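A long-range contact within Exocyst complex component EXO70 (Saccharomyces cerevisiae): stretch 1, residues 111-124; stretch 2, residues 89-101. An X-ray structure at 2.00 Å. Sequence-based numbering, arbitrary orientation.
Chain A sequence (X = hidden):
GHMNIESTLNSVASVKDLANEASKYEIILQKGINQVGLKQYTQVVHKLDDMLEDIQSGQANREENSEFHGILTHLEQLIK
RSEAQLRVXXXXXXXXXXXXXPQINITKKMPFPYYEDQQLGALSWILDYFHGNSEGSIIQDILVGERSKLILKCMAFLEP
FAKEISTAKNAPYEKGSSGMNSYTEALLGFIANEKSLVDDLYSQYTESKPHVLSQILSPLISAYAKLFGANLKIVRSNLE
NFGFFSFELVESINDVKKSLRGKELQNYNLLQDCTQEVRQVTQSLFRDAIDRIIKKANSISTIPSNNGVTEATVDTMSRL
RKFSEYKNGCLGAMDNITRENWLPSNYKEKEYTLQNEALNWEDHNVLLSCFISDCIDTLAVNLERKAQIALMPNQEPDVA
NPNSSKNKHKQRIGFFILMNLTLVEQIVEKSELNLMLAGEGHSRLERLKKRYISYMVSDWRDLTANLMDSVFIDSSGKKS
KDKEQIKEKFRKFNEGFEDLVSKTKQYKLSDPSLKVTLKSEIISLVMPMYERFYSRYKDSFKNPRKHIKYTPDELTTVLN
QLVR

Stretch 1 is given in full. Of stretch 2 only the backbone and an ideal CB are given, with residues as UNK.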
# COMPACT_ATOMS: atom_id res chain seq x y z
N PRO A 111 12.97 -17.01 21.54
CA PRO A 111 11.61 -16.85 22.08
C PRO A 111 11.60 -16.02 23.36
O PRO A 111 12.61 -15.95 24.06
CB PRO A 111 11.17 -18.29 22.33
CG PRO A 111 11.95 -19.07 21.32
CD PRO A 111 13.31 -18.43 21.41
N PHE A 112 10.46 -15.41 23.66
CA PHE A 112 10.35 -14.63 24.88
C PHE A 112 10.42 -15.56 26.08
O PHE A 112 10.23 -16.77 25.96
CB PHE A 112 9.03 -13.85 24.90
CG PHE A 112 8.95 -12.78 23.85
CD1 PHE A 112 10.07 -12.40 23.12
CD2 PHE A 112 7.75 -12.11 23.61
CE1 PHE A 112 10.00 -11.38 22.17
CE2 PHE A 112 7.67 -11.09 22.67
CZ PHE A 112 8.80 -10.73 21.95
N PRO A 113 10.71 -15.01 27.27
CA PRO A 113 10.78 -15.88 28.45
C PRO A 113 9.38 -16.42 28.73
O PRO A 113 8.39 -15.80 28.35
CB PRO A 113 11.23 -14.93 29.56
CG PRO A 113 11.96 -13.85 28.82
CD PRO A 113 11.11 -13.64 27.60
N TYR A 114 9.30 -17.57 29.39
CA TYR A 114 8.01 -18.16 29.73
C TYR A 114 8.16 -18.95 31.02
O TYR A 114 9.21 -19.53 31.28
CB TYR A 114 7.53 -19.09 28.61
CG TYR A 114 6.06 -19.45 28.72
CD1 TYR A 114 5.07 -18.49 28.56
CD2 TYR A 114 5.67 -20.76 28.97
CE1 TYR A 114 3.71 -18.82 28.64
CE2 TYR A 114 4.32 -21.11 29.06
CZ TYR A 114 3.35 -20.14 28.89
OH TYR A 114 2.03 -20.49 28.96
N TYR A 115 7.11 -18.97 31.84
CA TYR A 115 7.13 -19.69 33.11
C TYR A 115 7.41 -21.17 32.91
O TYR A 115 7.02 -21.75 31.91
CB TYR A 115 5.80 -19.52 33.83
CG TYR A 115 5.42 -18.08 34.08
CD1 TYR A 115 6.16 -17.29 34.97
CD2 TYR A 115 4.34 -17.50 33.42
CE1 TYR A 115 5.82 -15.95 35.21
CE2 TYR A 115 3.99 -16.16 33.66
CZ TYR A 115 4.73 -15.40 34.55
OH TYR A 115 4.37 -14.10 34.80
N GLU A 116 8.12 -21.77 33.86
CA GLU A 116 8.41 -23.19 33.76
C GLU A 116 7.12 -23.93 34.07
O GLU A 116 6.21 -23.36 34.67
CB GLU A 116 9.52 -23.59 34.73
CG GLU A 116 9.34 -23.05 36.14
CD GLU A 116 10.54 -23.34 37.04
OE1 GLU A 116 11.69 -23.10 36.61
OE2 GLU A 116 10.32 -23.79 38.18
N ASP A 117 7.05 -25.19 33.66
CA ASP A 117 5.86 -26.01 33.89
C ASP A 117 5.45 -26.06 35.36
O ASP A 117 4.26 -25.96 35.68
CB ASP A 117 6.11 -27.43 33.38
CG ASP A 117 6.03 -27.53 31.86
OD1 ASP A 117 6.09 -26.49 31.18
OD2 ASP A 117 5.92 -28.66 31.36
N GLN A 118 6.41 -26.23 36.26
CA GLN A 118 6.08 -26.29 37.68
C GLN A 118 5.46 -24.98 38.17
O GLN A 118 4.58 -24.99 39.02
CB GLN A 118 7.33 -26.65 38.50
CG GLN A 118 7.97 -27.98 38.10
CD GLN A 118 9.07 -27.82 37.05
OE1 GLN A 118 9.07 -26.89 36.24
NE2 GLN A 118 10.02 -28.76 37.05
N GLN A 119 5.93 -23.85 37.63
CA GLN A 119 5.37 -22.56 38.04
C GLN A 119 3.93 -22.47 37.52
O GLN A 119 3.04 -22.00 38.22
CB GLN A 119 6.21 -21.39 37.49
CG GLN A 119 7.62 -21.26 38.09
CD GLN A 119 8.40 -20.13 37.48
OE1 GLN A 119 8.42 -19.96 36.25
NE2 GLN A 119 9.07 -19.33 38.32
N LEU A 120 3.71 -22.92 36.28
CA LEU A 120 2.37 -22.90 35.70
C LEU A 120 1.46 -23.74 36.60
O LEU A 120 0.31 -23.36 36.87
CB LEU A 120 2.39 -23.46 34.27
CG LEU A 120 3.14 -22.60 33.24
CD1 LEU A 120 3.31 -23.37 31.95
CD2 LEU A 120 2.37 -21.30 33.01
N GLY A 121 1.99 -24.86 37.07
CA GLY A 121 1.23 -25.72 37.96
C GLY A 121 0.79 -24.98 39.21
O GLY A 121 -0.38 -25.03 39.60
N ALA A 122 1.74 -24.29 39.85
CA ALA A 122 1.46 -23.53 41.07
C ALA A 122 0.47 -22.39 40.82
O ALA A 122 -0.42 -22.14 41.63
CB ALA A 122 2.77 -22.95 41.64
N LEU A 123 0.65 -21.69 39.71
CA LEU A 123 -0.25 -20.59 39.37
C LEU A 123 -1.67 -21.13 39.23
O LEU A 123 -2.61 -20.57 39.81
CB LEU A 123 0.21 -19.92 38.07
CG LEU A 123 1.50 -19.09 38.18
CD1 LEU A 123 2.04 -18.77 36.79
CD2 LEU A 123 1.23 -17.81 38.98
N SER A 124 -1.82 -22.23 38.50
CA SER A 124 -3.13 -22.83 38.30
C SER A 124 -3.75 -23.31 39.59
O SER A 124 -4.96 -23.16 39.79
CB SER A 124 -3.05 -24.01 37.32
OG SER A 124 -2.72 -23.55 36.02
N UNK A 89 2.72 -15.14 47.18
CA UNK A 89 3.41 -16.22 46.48
C UNK A 89 3.03 -16.24 44.99
O UNK A 89 3.87 -16.45 44.12
CB UNK A 89 3.08 -17.57 47.13
N UNK A 90 1.74 -16.04 44.73
CA UNK A 90 1.19 -16.01 43.37
C UNK A 90 1.85 -14.87 42.57
O UNK A 90 2.36 -15.07 41.46
CB UNK A 90 -0.33 -15.83 43.41
N UNK A 91 1.82 -13.68 43.15
CA UNK A 91 2.39 -12.49 42.53
C UNK A 91 3.90 -12.64 42.33
O UNK A 91 4.47 -12.18 41.34
CB UNK A 91 2.09 -11.26 43.38
N UNK A 92 4.55 -13.29 43.28
CA UNK A 92 5.98 -13.49 43.16
C UNK A 92 6.33 -14.35 41.94
O UNK A 92 7.24 -14.01 41.18
CB UNK A 92 6.52 -14.14 44.44
N UNK A 93 5.63 -15.46 41.77
CA UNK A 93 5.89 -16.34 40.63
C UNK A 93 5.66 -15.57 39.33
O UNK A 93 6.47 -15.65 38.40
CB UNK A 93 5.00 -17.58 40.69
N UNK A 94 4.56 -14.83 39.27
CA UNK A 94 4.24 -14.06 38.07
C UNK A 94 5.35 -13.06 37.76
O UNK A 94 5.65 -12.79 36.59
CB UNK A 94 2.90 -13.33 38.24
N UNK A 95 5.98 -12.52 38.79
CA UNK A 95 7.05 -11.55 38.57
C UNK A 95 8.45 -12.16 38.46
O UNK A 95 9.45 -11.44 38.47
CB UNK A 95 7.04 -10.53 39.71
N UNK A 96 8.51 -13.48 38.35
CA UNK A 96 9.79 -14.16 38.21
C UNK A 96 10.37 -13.77 36.84
O UNK A 96 11.58 -13.85 36.62
CB UNK A 96 9.63 -15.68 38.35
N UNK A 97 9.50 -13.35 35.93
CA UNK A 97 9.94 -12.90 34.61
C UNK A 97 10.04 -11.38 34.68
O UNK A 97 9.05 -10.71 34.95
CB UNK A 97 8.99 -13.35 33.50
N UNK A 98 11.24 -10.84 34.44
CA UNK A 98 11.43 -9.39 34.50
C UNK A 98 11.26 -8.70 33.15
O UNK A 98 11.44 -9.32 32.10
CB UNK A 98 12.82 -9.08 35.05
N UNK A 99 10.91 -7.41 33.17
CA UNK A 99 10.73 -6.66 31.92
C UNK A 99 12.01 -6.78 31.10
O UNK A 99 13.11 -6.82 31.64
CB UNK A 99 10.39 -5.19 32.19
N UNK A 100 11.86 -6.84 29.78
CA UNK A 100 13.03 -6.96 28.92
C UNK A 100 12.76 -6.29 27.59
O UNK A 100 11.61 -6.11 27.21
CB UNK A 100 13.41 -8.43 28.71
N UNK A 101 13.83 -5.92 26.90
CA UNK A 101 13.70 -5.29 25.59
C UNK A 101 13.48 -6.40 24.57
O UNK A 101 14.38 -7.19 24.31
CB UNK A 101 14.93 -4.45 25.24

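Positions 89 to 94 have helical phi/psi, and their helix runs at 148° to helix 117-124, nearly antiparallel, with the axes 10.0 Å apart at closest approach. The CA-to-CB directions sort the positions before any side chain is known.

At 89 the bond points sideways and no atom of stretch 1 lies within 5.5 Å of the ideal CB, so almost any helix-compatible residue would suit. It is Tyr89, whose nearest approach is CE2 to Ala122 CB, 4.8 Å, too far for close packing.

Position 90 also points sideways, but its ideal CB is 5.1 Å from Leu123 CD2. A long apolar or aromatic side chain could reach that leucine. Phe90, with chi1 t, does so: CE1 lies 3.6 Å from Leu123 CD2, and the ring edge faces the Leu123 carbonyl, CE1 to O 3.5 Å.

Positions 91 and 92 offer no evidence from stretch 1, since 91 points away and 92 is out of reach; most helix-compatible residues would suit, and they are Ile91 and Ser92.

Position 93 points toward stretch 1, its ideal CB 4.1 Å from Leu123 CD2 and 5.0 Å from Gln119 NE2. Ala122 and the aliphatic part of Gln119 favour a medium apolar residue, such as valine, leucine, isoleucine or methionine. Ile93 spreads its two branches: CD1 reaches Ala122 CB at 3.7 Å, while CG2 meets Gln119 CB at 3.7 Å and Leu123 CG at 3.9 Å.

At 94 the ideal CB is 3.8 Å from Tyr115 OH and 4.8 Å from Leu123 CD2. The hydroxyl can be served by the backbone, as Tyr115 OH donates to the carbonyl O of 94 at 2.6 Å, so the side chain is free to be apolar. Leu94 places CD2 3.6 Å from Leu123 CD2 and 4.0 Å from Tyr115 CZ.

Position 95 leaves helical phi/psi (-91/12) and points away; a residue tolerant of a helix end fits, and it is Asn95.

Position 96 points toward Gln119, its ideal CB 3.7 Å from NE2, so a small polar residue is attractive, though alanine would also fit. Ser96 OG donates to Ile93 O (2.5 Å) and accepts a weak bond from Gln119 NE2 (3.4 Å, 127°). A water donates to both Ser96 OG (2.9 Å) and Gln119 OE1 (3.0 Å).

Position 97 faces the Tyr115 ring and Pro113, with its ideal CB 4.4 Å from Tyr115 CE1 and 4.8 Å from Pro113 CB. Leucine, isoleucine or methionine could cover them. Ile97 sets CD1 over the ring face, 3.7 Å from the Tyr115 ring centroid, and CG2 against Pro113 CB at 3.8 Å.

Positions 98 and 99 are unconstrained by stretch 1. Position 98 points away and admits any residue, readily a long polar one; Lys98 NZ donates a hydrogen bond to Asn95 O (2.8 Å). At 99 a phi of -55° admits proline among others, and Pro99 is found.

At 100 the bond points toward stretch 1, but nothing of stretch 1 lies within 5.5 Å of the ideal CB, so contact requires length, which favours a large apolar or aromatic residue. Phe100 turns its edge to the face of Phe112 (Phe100 CZ to Phe112 CG 3.7 Å, ring planes at 63°), and its CE2 comes 3.1 Å from Pro113 CD.

Position 101 is out of reach, so stretch 1 excludes nothing and polar residues are as acceptable as others; the side chain of Asp101 caps a backbone N just past the stretch.

Stretch 2 (89-101) YFISILNSIKPFD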
# COMPACT_ATOMS: atom_id res chain seq x y z
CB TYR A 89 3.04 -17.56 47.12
CG TYR A 89 3.97 -18.70 46.77
CD1 TYR A 89 5.18 -18.87 47.44
CD2 TYR A 89 3.62 -19.63 45.79
CE1 TYR A 89 6.02 -19.94 47.15
CE2 TYR A 89 4.44 -20.70 45.50
CZ TYR A 89 5.64 -20.85 46.19
OH TYR A 89 6.43 -21.94 45.93
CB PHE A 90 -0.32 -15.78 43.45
CG PHE A 90 -1.05 -15.87 42.13
CD1 PHE A 90 -1.28 -17.10 41.50
CD2 PHE A 90 -1.59 -14.72 41.54
CE1 PHE A 90 -2.03 -17.18 40.32
CE2 PHE A 90 -2.35 -14.79 40.36
CZ PHE A 90 -2.57 -16.02 39.75
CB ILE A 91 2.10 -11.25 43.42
CG1 ILE A 91 0.58 -10.95 43.41
CG2 ILE A 91 2.85 -10.05 42.91
CD1 ILE A 91 0.15 -9.89 44.43
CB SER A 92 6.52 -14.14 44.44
OG SER A 92 7.90 -14.38 44.31
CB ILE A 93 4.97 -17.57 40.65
CG1 ILE A 93 5.34 -18.48 41.82
CG2 ILE A 93 5.10 -18.35 39.35
CD1 ILE A 93 4.49 -19.73 41.93
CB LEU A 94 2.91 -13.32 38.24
CG LEU A 94 1.64 -14.18 38.25
CD1 LEU A 94 0.42 -13.31 38.52
CD2 LEU A 94 1.51 -14.89 36.92
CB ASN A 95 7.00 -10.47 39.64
CG ASN A 95 5.84 -9.51 39.43
OD1 ASN A 95 4.77 -9.67 40.03
ND2 ASN A 95 6.03 -8.54 38.57
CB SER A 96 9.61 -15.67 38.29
OG SER A 96 8.70 -16.14 37.31
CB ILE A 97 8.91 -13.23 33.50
CG1 ILE A 97 8.61 -14.73 33.47
CG2 ILE A 97 9.45 -12.78 32.13
CD1 ILE A 97 7.75 -15.17 32.28
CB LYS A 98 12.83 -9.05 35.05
CG LYS A 98 13.25 -9.85 36.27
CD LYS A 98 12.26 -9.73 37.43
CE LYS A 98 12.75 -10.54 38.63
NZ LYS A 98 11.79 -10.52 39.79
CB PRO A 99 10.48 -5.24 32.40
CG PRO A 99 9.79 -5.45 33.72
CD PRO A 99 10.61 -6.56 34.34
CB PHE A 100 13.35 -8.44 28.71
CG PHE A 100 12.31 -9.18 27.91
CD1 PHE A 100 12.27 -9.06 26.52
CD2 PHE A 100 11.35 -9.95 28.54
CE1 PHE A 100 11.29 -9.71 25.77
CE2 PHE A 100 10.36 -10.60 27.81
CZ PHE A 100 10.34 -10.48 26.42
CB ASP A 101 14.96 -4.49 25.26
CG ASP A 101 14.84 -3.74 23.96
OD1 ASP A 101 14.40 -4.35 22.96
OD2 ASP A 101 15.18 -2.54 23.92
O HOH W 1 10.04 -17.62 35.25
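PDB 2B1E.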